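Local coordinates for protein fatty acyl CoA synthetase FADD13 (FATTY-ACYL-CoA SYNTHETASE) (Mycobacterium tuberculosis, PDB 3R44) that belongs to the ANL superfamily of AMP-binding enzymes, pairing a large AMP-binding domain with a smaller C-terminal domain of its own family, at residues Cys82-Tyr86 with Leu226-Ile230; Leu111-Gly115 with Tyr376-Pro380; Leu214-Leu218 with Leu239-Pro243; Met272-Phe278 with Ile303-Lys307. All blocks are in the same frame, centred on the assembly; numbering follows the deposited sequence. Where two conformers were deposited one is given.

Contact 1 (Cys82-Tyr86 with Leu226-Ile230); sequences CCLFY and LTTVI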
loop_
_atom_site.group_PDB
_atom_site.type_symbol
_atom_site.label_atom_id
_atom_site.label_comp_id
_atom_site.label_asym_id
_atom_site.label_seq_id
_atom_site.Cartn_x
_atom_site.Cartn_y
_atom_site.Cartn_z
ATOM N N CYS A 82 6.582 15.308 -3.546
ATOM C CA CYS A 82 7.852 14.527 -3.555
ATOM C C CYS A 82 8.993 15.362 -2.904
ATOM O O CYS A 82 9.796 14.857 -2.127
ATOM C CB CYS A 82 8.268 14.224 -4.970
ATOM S SG CYS A 82 7.145 13.118 -5.801
ATOM N N CYS A 83 9.045 16.634 -3.268
ATOM C CA CYS A 83 10.168 17.472 -2.872
ATOM C C CYS A 83 10.015 17.860 -1.411
ATOM O O CYS A 83 11.002 18.113 -0.728
ATOM C CB CYS A 83 10.327 18.662 -3.779
ATOM S SG CYS A 83 10.951 18.136 -5.423
ATOM N N LEU A 84 8.776 17.844 -0.903
ATOM C CA LEU A 84 8.565 18.074 0.564
ATOM C C LEU A 84 9.080 16.902 1.360
ATOM O O LEU A 84 9.688 17.068 2.449
ATOM C CB LEU A 84 7.104 18.329 0.931
ATOM C CG LEU A 84 6.744 19.789 0.665
ATOM C CD1 LEU A 84 5.194 20.012 0.569
ATOM C CD2 LEU A 84 7.374 20.785 1.666
ATOM N N PHE A 85 8.804 15.723 0.836
ATOM C CA PHE A 85 9.297 14.507 1.409
ATOM C C PHE A 85 10.854 14.471 1.418
ATOM O O PHE A 85 11.476 14.183 2.460
ATOM C CB PHE A 85 8.744 13.284 0.666
ATOM C CG PHE A 85 9.145 11.993 1.281
ATOM C CD1 PHE A 85 8.400 11.433 2.344
ATOM C CD2 PHE A 85 10.288 11.351 0.880
ATOM C CE1 PHE A 85 8.774 10.200 2.942
ATOM C CE2 PHE A 85 10.700 10.130 1.519
ATOM C CZ PHE A 85 9.926 9.561 2.536
ATOM N N TYR A 86 11.448 14.724 0.263
ATOM C CA TYR A 86 12.891 14.816 0.152
ATOM C C TYR A 86 13.511 15.928 1.011
ATOM O O TYR A 86 14.584 15.734 1.597
ATOM C CB TYR A 86 13.327 14.995 -1.278
ATOM C CG TYR A 86 13.269 13.733 -2.115
ATOM C CD1 TYR A 86 14.030 12.605 -1.759
ATOM C CD2 TYR A 86 12.510 13.672 -3.274
ATOM C CE1 TYR A 86 14.029 11.427 -2.582
ATOM C CE2 TYR A 86 12.505 12.541 -4.064
ATOM C CZ TYR A 86 13.246 11.417 -3.699
ATOM O OH TYR A 86 13.287 10.295 -4.469
ATOM N N LEU A 226 5.130 5.763 -2.450
ATOM C CA LEU A 226 6.278 6.438 -1.910
ATOM C C LEU A 226 7.588 5.704 -2.207
ATOM O O LEU A 226 8.597 6.289 -2.599
ATOM C CB LEU A 226 6.089 6.570 -0.383
ATOM C CG LEU A 226 7.044 7.447 0.338
ATOM C CD1 LEU A 226 7.295 8.685 -0.553
ATOM C CD2 LEU A 226 6.441 7.776 1.785
ATOM N N THR A 227 7.584 4.417 -1.978
ATOM C CA THR A 227 8.740 3.578 -2.308
ATOM C C THR A 227 9.102 3.686 -3.801
ATOM O O THR A 227 10.295 3.774 -4.131
ATOM C CB THR A 227 8.481 2.155 -1.824
ATOM O OG1 THR A 227 8.320 2.200 -0.396
ATOM C CG2 THR A 227 9.639 1.224 -2.201
ATOM N N THR A 228 8.095 3.765 -4.698
ATOM C CA THR A 228 8.299 3.959 -6.148
ATOM C C THR A 228 9.004 5.251 -6.437
ATOM O O THR A 228 9.927 5.304 -7.225
ATOM C CB THR A 228 6.978 4.010 -6.890
ATOM O OG1 THR A 228 6.322 2.772 -6.712
ATOM C CG2 THR A 228 7.106 4.292 -8.413
ATOM N N VAL A 229 8.605 6.312 -5.776
ATOM C CA VAL A 229 9.286 7.600 -5.974
ATOM C C VAL A 229 10.784 7.492 -5.598
ATOM O O VAL A 229 11.687 7.965 -6.298
ATOM C CB VAL A 229 8.575 8.683 -5.151
ATOM C CG1 VAL A 229 9.447 9.986 -4.958
ATOM C CG2 VAL A 229 7.142 8.964 -5.698
ATOM N N ILE A 230 11.062 6.889 -4.450
ATOM C CA ILE A 230 12.427 6.728 -3.956
ATOM C C ILE A 230 13.281 5.771 -4.831
ATOM O O ILE A 230 14.433 6.057 -5.155
ATOM C CB ILE A 230 12.455 6.235 -2.455
ATOM C CG1 ILE A 230 11.672 7.197 -1.533
ATOM C CG2 ILE A 230 13.910 6.034 -1.978
ATOM C CD1 ILE A 230 11.992 8.594 -1.768
HETATM O O HOH W 1 12.111 10.515 -7.158
#

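Contact 2 (Leu111-Gly115 with Tyr376-Pro380); sequences LSDSG and YWNRP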
loop_
_atom_site.group_PDB
_atom_site.type_symbol
_atom_site.label_atom_id
_atom_site.label_comp_id
_atom_site.label_asym_id
_atom_site.label_seq_id
_atom_site.Cartn_x
_atom_site.Cartn_y
_atom_site.Cartn_z
ATOM N N LEU A 111 -3.183 13.610 13.143
ATOM C CA LEU A 111 -2.420 14.802 13.530
ATOM C C LEU A 111 -2.084 14.830 14.992
ATOM O O LEU A 111 -0.970 15.187 15.328
ATOM C CB LEU A 111 -3.117 16.091 13.090
ATOM C CG LEU A 111 -3.312 16.298 11.581
ATOM C CD1 LEU A 111 -4.094 17.585 11.399
ATOM C CD2 LEU A 111 -1.941 16.405 10.831
ATOM N N SER A 112 -3.026 14.446 15.855
ATOM C CA SER A 112 -2.770 14.361 17.281
ATOM C C SER A 112 -1.861 13.258 17.638
ATOM O O SER A 112 -0.976 13.426 18.474
ATOM C CB SER A 112 -4.036 14.087 18.083
ATOM O OG SER A 112 -4.906 15.161 17.969
ATOM N N ASP A 113 -2.106 12.080 17.078
ATOM C CA ASP A 113 -1.297 10.951 17.403
ATOM C C ASP A 113 0.179 11.132 16.989
ATOM O O ASP A 113 1.106 10.727 17.727
ATOM C CB ASP A 113 -1.834 9.677 16.750
ATOM C CG ASP A 113 -1.088 8.400 17.230
ATOM O OD1 ASP A 113 -1.477 7.840 18.283
ATOM O OD2 ASP A 113 -0.168 7.930 16.549
ATOM N N SER A 114 0.388 11.680 15.801
ATOM C CA SER A 114 1.709 11.892 15.270
ATOM C C SER A 114 2.414 13.058 15.914
ATOM O O SER A 114 3.637 13.160 15.794
ATOM C CB SER A 114 1.688 12.119 13.770
ATOM O OG SER A 114 0.939 13.269 13.428
ATOM N N GLY A 115 1.649 13.953 16.523
ATOM C CA GLY A 115 2.174 15.179 17.117
ATOM C C GLY A 115 2.797 16.054 16.045
ATOM O O GLY A 115 3.851 16.734 16.294
ATOM N N TYR A 376 5.752 0.879 15.915
ATOM C CA TYR A 376 4.523 1.652 15.824
ATOM C C TYR A 376 4.673 2.873 16.720
ATOM O O TYR A 376 5.158 2.769 17.847
ATOM C CB TYR A 376 3.338 0.811 16.267
ATOM C CG TYR A 376 2.989 -0.350 15.400
ATOM C CD1 TYR A 376 2.485 -0.152 14.102
ATOM C CD2 TYR A 376 3.124 -1.677 15.876
ATOM C CE1 TYR A 376 2.146 -1.217 13.325
ATOM C CE2 TYR A 376 2.768 -2.739 15.097
ATOM C CZ TYR A 376 2.284 -2.507 13.836
ATOM O OH TYR A 376 1.937 -3.550 13.039
ATOM N N TRP A 377 4.321 4.037 16.186
ATOM C CA TRP A 377 4.583 5.282 16.841
ATOM C C TRP A 377 3.944 5.373 18.234
ATOM O O TRP A 377 2.731 5.200 18.360
ATOM C CB TRP A 377 4.078 6.415 15.950
ATOM C CG TRP A 377 4.277 7.802 16.507
ATOM C CD1 TRP A 377 3.307 8.610 16.953
ATOM C CD2 TRP A 377 5.495 8.574 16.584
ATOM N NE1 TRP A 377 3.816 9.790 17.374
ATOM C CE2 TRP A 377 5.156 9.819 17.116
ATOM C CE3 TRP A 377 6.824 8.329 16.253
ATOM C CZ2 TRP A 377 6.114 10.803 17.408
ATOM C CZ3 TRP A 377 7.777 9.311 16.498
ATOM C CH2 TRP A 377 7.429 10.528 17.046
ATOM N N ASN A 378 4.774 5.642 19.248
ATOM C CA ASN A 378 4.344 5.730 20.662
ATOM C C ASN A 378 3.532 4.539 21.133
ATOM O O ASN A 378 2.715 4.660 22.054
ATOM C CB ASN A 378 3.618 7.048 20.891
ATOM C CG ASN A 378 4.529 8.213 20.714
ATOM O OD1 ASN A 378 5.737 8.045 20.719
ATOM N ND2 ASN A 378 3.978 9.378 20.522
ATOM N N ARG A 379 3.787 3.386 20.511
ATOM C CA ARG A 379 3.190 2.109 20.880
ATOM C C ARG A 379 4.215 0.991 21.069
ATOM O O ARG A 379 4.230 0.038 20.278
ATOM C CB ARG A 379 2.090 1.714 19.895
ATOM C CG ARG A 379 0.944 2.718 19.923
ATOM C CD ARG A 379 -0.203 2.333 19.031
ATOM N NE ARG A 379 -1.416 3.103 19.395
ATOM C CZ ARG A 379 -1.901 4.137 18.713
ATOM N NH1 ARG A 379 -1.353 4.505 17.581
ATOM N NH2 ARG A 379 -2.955 4.805 19.147
ATOM N N PRO A 380 5.041 1.083 22.150
ATOM C CA PRO A 380 6.184 0.175 22.317
ATOM C C PRO A 380 5.738 -1.252 22.579
ATOM O O PRO A 380 6.342 -2.193 22.041
ATOM C CB PRO A 380 6.908 0.732 23.553
ATOM C CG PRO A 380 5.899 1.569 24.271
ATOM C CD PRO A 380 5.098 2.180 23.139
HETATM O O HOH W 2 1.162 9.572 20.098
HETATM O O HOH W 3 0.404 6.728 19.561
#

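Contact 3 (Leu214-Leu218 with Leu239-Pro243); sequences LLLPL and LISMP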
loop_
_atom_site.group_PDB
_atom_site.type_symbol
_atom_site.label_atom_id
_atom_site.label_comp_id
_atom_site.label_asym_id
_atom_site.label_seq_id
_atom_site.Cartn_x
_atom_site.Cartn_y
_atom_site.Cartn_z
ATOM N N LEU A 214 8.477 5.768 -15.768
ATOM C CA LEU A 214 7.572 5.001 -14.930
ATOM C C LEU A 214 6.331 5.826 -14.616
ATOM O O LEU A 214 6.405 6.923 -14.018
ATOM C CB LEU A 214 8.306 4.527 -13.648
ATOM C CG LEU A 214 7.482 3.578 -12.764
ATOM C CD1 LEU A 214 8.404 2.746 -11.867
ATOM C CD2 LEU A 214 6.532 4.399 -11.883
ATOM N N LEU A 215 5.174 5.294 -14.995
ATOM C CA LEU A 215 3.890 5.954 -14.746
ATOM C C LEU A 215 3.361 5.658 -13.354
ATOM O O LEU A 215 3.205 4.468 -12.957
ATOM C CB LEU A 215 2.874 5.518 -15.787
ATOM C CG LEU A 215 1.474 6.039 -15.540
ATOM C CD1 LEU A 215 1.424 7.541 -15.877
ATOM C CD2 LEU A 215 0.471 5.184 -16.378
ATOM N N LEU A 216 3.138 6.718 -12.603
ATOM C CA LEU A 216 2.546 6.666 -11.261
ATOM C C LEU A 216 1.174 7.328 -11.295
ATOM O O LEU A 216 1.069 8.558 -11.329
ATOM C CB LEU A 216 3.415 7.386 -10.226
ATOM C CG LEU A 216 2.925 7.196 -8.787
ATOM C CD1 LEU A 216 2.661 5.766 -8.428
ATOM C CD2 LEU A 216 3.926 7.837 -7.832
ATOM N N PRO A 217 0.110 6.509 -11.282
ATOM C CA PRO A 217 -1.205 7.123 -11.337
ATOM C C PRO A 217 -1.998 6.771 -10.068
ATOM O O PRO A 217 -3.260 6.803 -10.089
ATOM C CB PRO A 217 -1.823 6.428 -12.543
ATOM C CG PRO A 217 -1.347 4.987 -12.335
ATOM C CD PRO A 217 0.026 5.095 -11.706
ATOM N N LEU A 218 -1.270 6.457 -8.991
ATOM C CA LEU A 218 -1.853 6.116 -7.716
ATOM C C LEU A 218 -1.362 7.148 -6.680
ATOM O O LEU A 218 -0.255 7.659 -6.790
ATOM C CB LEU A 218 -1.395 4.745 -7.263
ATOM C CG LEU A 218 -1.742 3.620 -8.256
ATOM C CD1 LEU A 218 -0.820 2.424 -8.096
ATOM C CD2 LEU A 218 -3.207 3.286 -8.067
ATOM N N LEU A 239 9.902 9.684 -13.409
ATOM C CA LEU A 239 8.507 9.539 -12.985
ATOM C C LEU A 239 7.604 10.288 -13.944
ATOM O O LEU A 239 7.855 11.463 -14.218
ATOM C CB LEU A 239 8.303 10.112 -11.594
ATOM C CG LEU A 239 8.812 9.241 -10.496
ATOM C CD1 LEU A 239 8.706 10.094 -9.199
ATOM C CD2 LEU A 239 7.939 8.007 -10.346
ATOM N N ILE A 240 6.587 9.595 -14.462
ATOM C CA ILE A 240 5.571 10.203 -15.285
ATOM C C ILE A 240 4.338 10.243 -14.408
ATOM O O ILE A 240 3.791 9.220 -14.047
ATOM C CB ILE A 240 5.336 9.407 -16.581
ATOM C CG1 ILE A 240 6.674 9.141 -17.310
ATOM C CG2 ILE A 240 4.296 10.114 -17.458
ATOM C CD1 ILE A 240 7.466 10.386 -17.732
ATOM N N SER A 241 3.886 11.433 -14.073
ATOM C CA SER A 241 2.816 11.557 -13.114
ATOM C C SER A 241 1.444 11.818 -13.750
ATOM O O SER A 241 1.288 12.734 -14.589
ATOM C CB SER A 241 3.152 12.672 -12.119
ATOM O OG SER A 241 2.049 12.929 -11.289
ATOM N N MET A 242 0.461 11.018 -13.325
ATOM C CA MET A 242 -0.964 11.214 -13.623
ATOM C C MET A 242 -1.740 11.361 -12.292
ATOM O O MET A 242 -2.143 10.384 -11.728
ATOM C CB MET A 242 -1.543 10.046 -14.473
ATOM C CG MET A 242 -2.869 10.378 -15.086
ATOM S SD MET A 242 -3.655 8.974 -16.000
ATOM C CE MET A 242 -4.242 9.782 -17.415
ATOM N N PRO A 243 -1.898 12.596 -11.768
ATOM C CA PRO A 243 -2.356 12.778 -10.392
ATOM C C PRO A 243 -3.787 12.361 -10.184
ATOM O O PRO A 243 -4.079 11.786 -9.116
ATOM C CB PRO A 243 -2.134 14.278 -10.105
ATOM C CG PRO A 243 -1.461 14.818 -11.229
ATOM C CD PRO A 243 -1.347 13.825 -12.345
HETATM O O HOH W 4 1.091 10.816 -9.793
#

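Contact 4 (Met272-Phe278 with Ile303-Lys307); sequences MRQVPEF and IYAAK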
loop_
_atom_site.group_PDB
_atom_site.type_symbol
_atom_site.label_atom_id
_atom_site.label_comp_id
_atom_site.label_asym_id
_atom_site.label_seq_id
_atom_site.Cartn_x
_atom_site.Cartn_y
_atom_site.Cartn_z
ATOM N N MET A 272 -8.555 -0.115 -18.279
ATOM C CA MET A 272 -7.645 0.262 -19.347
ATOM C C MET A 272 -7.806 -0.668 -20.558
ATOM O O MET A 272 -7.513 -0.282 -21.711
ATOM C CB MET A 272 -6.200 0.275 -18.841
ATOM C CG MET A 272 -5.954 1.529 -18.031
ATOM S SD MET A 272 -4.313 1.564 -17.355
ATOM C CE MET A 272 -3.195 1.506 -18.685
ATOM N N ARG A 273 -8.301 -1.871 -20.291
ATOM C CA ARG A 273 -8.566 -2.845 -21.341
ATOM C C ARG A 273 -9.867 -2.517 -22.080
ATOM O O ARG A 273 -10.062 -2.947 -23.222
ATOM C CB ARG A 273 -8.605 -4.247 -20.733
ATOM C CG ARG A 273 -8.724 -5.342 -21.728
ATOM C CD ARG A 273 -10.005 -6.088 -21.564
ATOM N NE ARG A 273 -10.173 -7.139 -22.566
ATOM C CZ ARG A 273 -10.297 -6.938 -23.869
ATOM N NH1 ARG A 273 -10.221 -5.718 -24.378
ATOM N NH2 ARG A 273 -10.458 -7.985 -24.668
ATOM N N GLN A 274 -10.763 -1.766 -21.440
ATOM C CA GLN A 274 -12.071 -1.490 -22.051
ATOM C C GLN A 274 -12.143 -0.236 -22.924
ATOM O O GLN A 274 -13.043 -0.142 -23.801
ATOM C CB GLN A 274 -13.172 -1.457 -20.992
ATOM C CG GLN A 274 -13.050 -2.494 -19.910
ATOM C CD GLN A 274 -13.091 -3.897 -20.466
ATOM O OE1 GLN A 274 -13.586 -4.132 -21.589
ATOM N NE2 GLN A 274 -12.612 -4.839 -19.690
ATOM N N VAL A 275 -11.211 0.688 -22.747
ATOM C CA VAL A 275 -11.243 1.968 -23.503
ATOM C C VAL A 275 -10.777 1.767 -24.957
ATOM O O VAL A 275 -9.985 0.835 -25.216
ATOM C CB VAL A 275 -10.457 3.026 -22.781
ATOM C CG1 VAL A 275 -11.155 3.258 -21.430
ATOM C CG2 VAL A 275 -9.011 2.621 -22.569
ATOM N N PRO A 276 -11.271 2.607 -25.891
ATOM C CA PRO A 276 -10.978 2.501 -27.337
ATOM C C PRO A 276 -9.474 2.499 -27.578
ATOM O O PRO A 276 -8.989 1.826 -28.501
ATOM C CB PRO A 276 -11.583 3.794 -27.898
ATOM C CG PRO A 276 -12.782 4.014 -27.059
ATOM C CD PRO A 276 -12.341 3.592 -25.651
ATOM N N GLU A 277 -8.735 3.224 -26.733
ATOM C CA GLU A 277 -7.291 3.288 -26.910
ATOM C C GLU A 277 -6.545 1.951 -26.772
ATOM O O GLU A 277 -5.432 1.845 -27.281
ATOM C CB GLU A 277 -6.653 4.354 -26.024
ATOM C CG GLU A 277 -7.072 5.779 -26.404
ATOM C CD GLU A 277 -8.521 6.160 -25.947
ATOM O OE1 GLU A 277 -9.201 5.453 -25.096
ATOM O OE2 GLU A 277 -9.007 7.189 -26.498
ATOM N N PHE A 278 -7.099 0.986 -26.048
ATOM C CA PHE A 278 -6.433 -0.314 -25.853
ATOM C C PHE A 278 -6.229 -1.045 -27.177
ATOM O O PHE A 278 -5.153 -1.586 -27.430
ATOM C CB PHE A 278 -7.265 -1.185 -24.938
ATOM C CG PHE A 278 -6.640 -2.512 -24.620
ATOM C CD1 PHE A 278 -5.613 -2.602 -23.748
ATOM C CD2 PHE A 278 -7.093 -3.671 -25.214
ATOM C CE1 PHE A 278 -5.057 -3.849 -23.431
ATOM C CE2 PHE A 278 -6.520 -4.898 -24.940
ATOM C CZ PHE A 278 -5.506 -4.995 -24.080
ATOM N N ILE A 303 -4.693 -11.085 -22.103
ATOM C CA ILE A 303 -4.965 -10.096 -23.125
ATOM C C ILE A 303 -3.853 -9.040 -23.161
ATOM O O ILE A 303 -3.419 -8.632 -24.242
ATOM C CB ILE A 303 -6.366 -9.506 -22.994
ATOM C CG1 ILE A 303 -6.683 -8.675 -24.240
ATOM C CG2 ILE A 303 -6.511 -8.742 -21.742
ATOM C CD1 ILE A 303 -6.898 -9.480 -25.425
ATOM N N TYR A 304 -3.321 -8.688 -21.988
ATOM C CA TYR A 304 -2.165 -7.846 -21.935
ATOM C C TYR A 304 -0.960 -8.524 -22.551
ATOM O O TYR A 304 -0.242 -7.899 -23.359
ATOM C CB TYR A 304 -1.890 -7.324 -20.488
ATOM C CG TYR A 304 -2.735 -6.090 -20.148
ATOM C CD1 TYR A 304 -3.911 -6.201 -19.452
ATOM C CD2 TYR A 304 -2.338 -4.810 -20.515
ATOM C CE1 TYR A 304 -4.687 -5.102 -19.165
ATOM C CE2 TYR A 304 -3.109 -3.688 -20.218
ATOM C CZ TYR A 304 -4.295 -3.844 -19.537
ATOM O OH TYR A 304 -5.047 -2.739 -19.255
ATOM N N ALA A 305 -0.776 -9.820 -22.287
ATOM C CA ALA A 305 0.320 -10.549 -22.917
ATOM C C ALA A 305 0.229 -10.570 -24.460
ATOM O O ALA A 305 1.238 -10.539 -25.135
ATOM C CB ALA A 305 0.428 -11.939 -22.352
ATOM N N ALA A 306 -0.972 -10.638 -25.014
ATOM C CA ALA A 306 -1.154 -10.500 -26.476
ATOM C C ALA A 306 -0.738 -9.125 -27.045
ATOM O O ALA A 306 -0.462 -9.021 -28.270
ATOM C CB ALA A 306 -2.605 -10.776 -26.851
ATOM N N LYS A 307 -0.757 -8.101 -26.199
ATOM C CA LYS A 307 -0.309 -6.732 -26.520
ATOM C C LYS A 307 1.180 -6.566 -26.150
ATOM O O LYS A 307 1.698 -5.449 -26.167
ATOM C CB LYS A 307 -1.181 -5.690 -25.806
ATOM C CG LYS A 307 -1.130 -4.215 -26.305
ATOM C CD LYS A 307 -2.238 -3.292 -25.609
ATOM C CE LYS A 307 -1.902 -1.747 -25.578
ATOM N NZ LYS A 307 -2.090 -1.114 -26.956
#

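Contact 1 (Cys82-Tyr86 with Leu226-Ile230)
Cys-82 begins the packing of helix 79-91 against helix 223-235, two helices of the AMP-binding domain whose touching residues are all buried and which meet steeply, their short segments crossing at -77°. Its SG lies against the branched end of Val-229, 4.0 Å from CG1. The axes are 11.5 Å apart at their closest, and Phe-85, the next residue to reach across, points its ring into the space between them. With CG anti to the backbone N (chi1 -176°), the ring is carried straight out toward Leu-226, whose side chain comes from the opposite direction. The CD1 methyl of Leu-226 sits over the centre of one face, 3.9 Å from the Phe-85 ring centroid and almost on the ring normal, a CH-pi contact. Its other methyl, CD2, lies 3.6 Å from Phe-85 CE1, so both branches are occupied by the same ring. Around the ring, CE2 approaches Ile-230 CD1 as well.

That isoleucine methyl is shared with Tyr-86, the next residue. The two side chains run past each other in opposite senses, bringing Ile-230 CD1 to 3.6 Å from Tyr-86 CE1. Beyond them, Ile-18 of helix 18-28 touches both residues, and the Ile-230 side chain stands about 8 Å from the bound histidine. The phenol reaches the backbone of the second helix through a water lying in the plane of the Tyr-86 ring: it is 2.9 Å from Tyr-86 OH and donates to Val-229 O over 2.7 Å.

Contact 2 (Leu111-Gly115 with Tyr376-Pro380)
Trp-377 lays the pyrrole edge of its indole against the end of helix 104-114, where the carbonyl of Asp-113 lies near the ring plane. NE1 donates to Asp-113 O over 2.9 Å, but the bond is bent to 125° and weak; the ring's CD1 also comes close to that oxygen. The indole reaches the helix end because a chi1 of 180° turns it away from the backbone N. A water donates to the same carbonyl oxygen, 2.6 Å from Asp-113 O, and accepts from Asn-378 ND2. This amide nitrogen lies over one face of the indole, toward its rim.

The Asp-113 carboxylate faces Arg-379. OD1 forms a long salt bridge of 3.4 Å with NH1 of Arg-379. The carboxylate and guanidinium planes are nearly parallel, 4° apart, yet the oxygen approaches the arginine group obliquely. A second water is held between Asp-113 OD1 and Trp-377 O, donating to both. OD2 is hydrogen-bonded to the hydroxyl of Tyr-177, so that with OD1 held by Arg-379 and the water the carboxylate's rotation is probably restricted.

Each partner carries a defined turn motif. Gly-115, with positive phi, is the C' residue of a Schellman motif that ends the helix, while Tyr-376 to Arg-379 form a type II beta turn. This surface contact lies beside strands 172-178 and 186-191: Trp-377 packs on Ile-175 and Val-189 and shares backbone bonds with Gly-187, and Arg-379, the last residue of the turn, occupies the N-cap position of helix 380-385.

Contact 3 (Leu214-Leu218 with Leu239-Pro243)
The carbonyl oxygen of Leu-216 is gripped by two donors, Met-242 N at 3.2 Å and a water at 2.7 Å. The amide approaches from above the carbonyl plane, 37° out of it, although its N-H points almost straight at the oxygen. The water also donates to Ser-241 OG, a buried hydroxyl that Glu-37 and Tyr-35 of the next strand engage as well, so that the polar chain continues across the sheet.

Two further backbone bonds precede this one. Ile-240 N donates to Leu-214 O in a short bond of 2.7 Å, and Leu-216 N donates to Ile-240 O at 3.0 Å. The ladder is the parallel pairing of strands 213-216 and 238-241, neighbours in the large mixed sheet of the AMP-binding domain and joined by helix 223-235 in a beta-alpha-beta crossover. Beyond the strand ends, Pro-217 CA still lies 3.4 Å from Met-242 O, a CA-H...O contact that prolongs the pairing.

Side chains separate by face. Leu-214 and Leu-239 lie side by side, pointing the same way, with their CD2 methyls 4.2 Å apart; together with Leu-216 they are covered by the crossover helix through Ala-225, Thr-228, Phe-231 and Ser-232. On the other face, the extended first torsion of Leu-215 (chi1 174°) brings CD1 over toward the neighbouring strand, to Ile-240 CG2 and to within 4.1 Å of Met-242 CB. Val-250 and Leu-253 of helix 247-256 close over Leu-215, and Leu-253 also reaches Met-242.

Contact 4 (Met272-Phe278 with Ile303-Lys307)
Phe-278 turns the edge of its ring onto the face of Tyr-304 in a T-shaped pair, with centroids 5.3 Å apart and planes at 72°. Its CE1 stands over the tyrosine ring toward the rim, 3.8 Å from Tyr-304 CE2. The phenylalanine gets there with a chi1 near 180° (-177°), which throws the ring across to the other helix. Further round the same edge, CE2 meets Ile-303 CG1 at 3.8 Å.

Lys-307 runs alongside this ring in the opposite direction. Its chain stays extended as far as CE, with CD 3.6 Å from Phe-278 CE1, then bends at the last torsion (chi4 75°) to bring NZ to the backbone: NZ donates to Phe-278 O at 3.1 Å. The ammonium also makes a cation-pi contact with Trp-251.

The short helices 266-274 and 276-280 here pack on the C-terminal end of helix 298-306; both groups are connections between parallel strands of the large sheet, 261-264 to 288-291 and 288-291 to 310-316. The hydroxyl of Tyr-304 reaches the first of them, where it bonds to the carbonyl of Leu-269 and lies 3.3 Å from Met-272 CB. Arg-273 in one conformer spreads a guanidinium face over Ile-303 CG1, a placement that is doubtful because a second conformer exists.

Contacts 1 and 3 form one continuous region, their centres 12 Å apart: helix 223-235 of contact 1 is the connection between the two strands of contact 3, and Thr-228 and Val-229 pack on Leu-214, Leu-216 and Leu-239. Contact 4 involves helices that connect later strands of the same mixed sheet, its centre 19 Å from that of contact 3. Contact 2 stands apart at the surface, 44 Å from contact 4 between centres and on the opposite side of the chain's centre. Along the chain it encloses contacts 3 and 4, while contact 1 interlaces with both 2 and 3, so parts far apart in sequence are brought together in the fold.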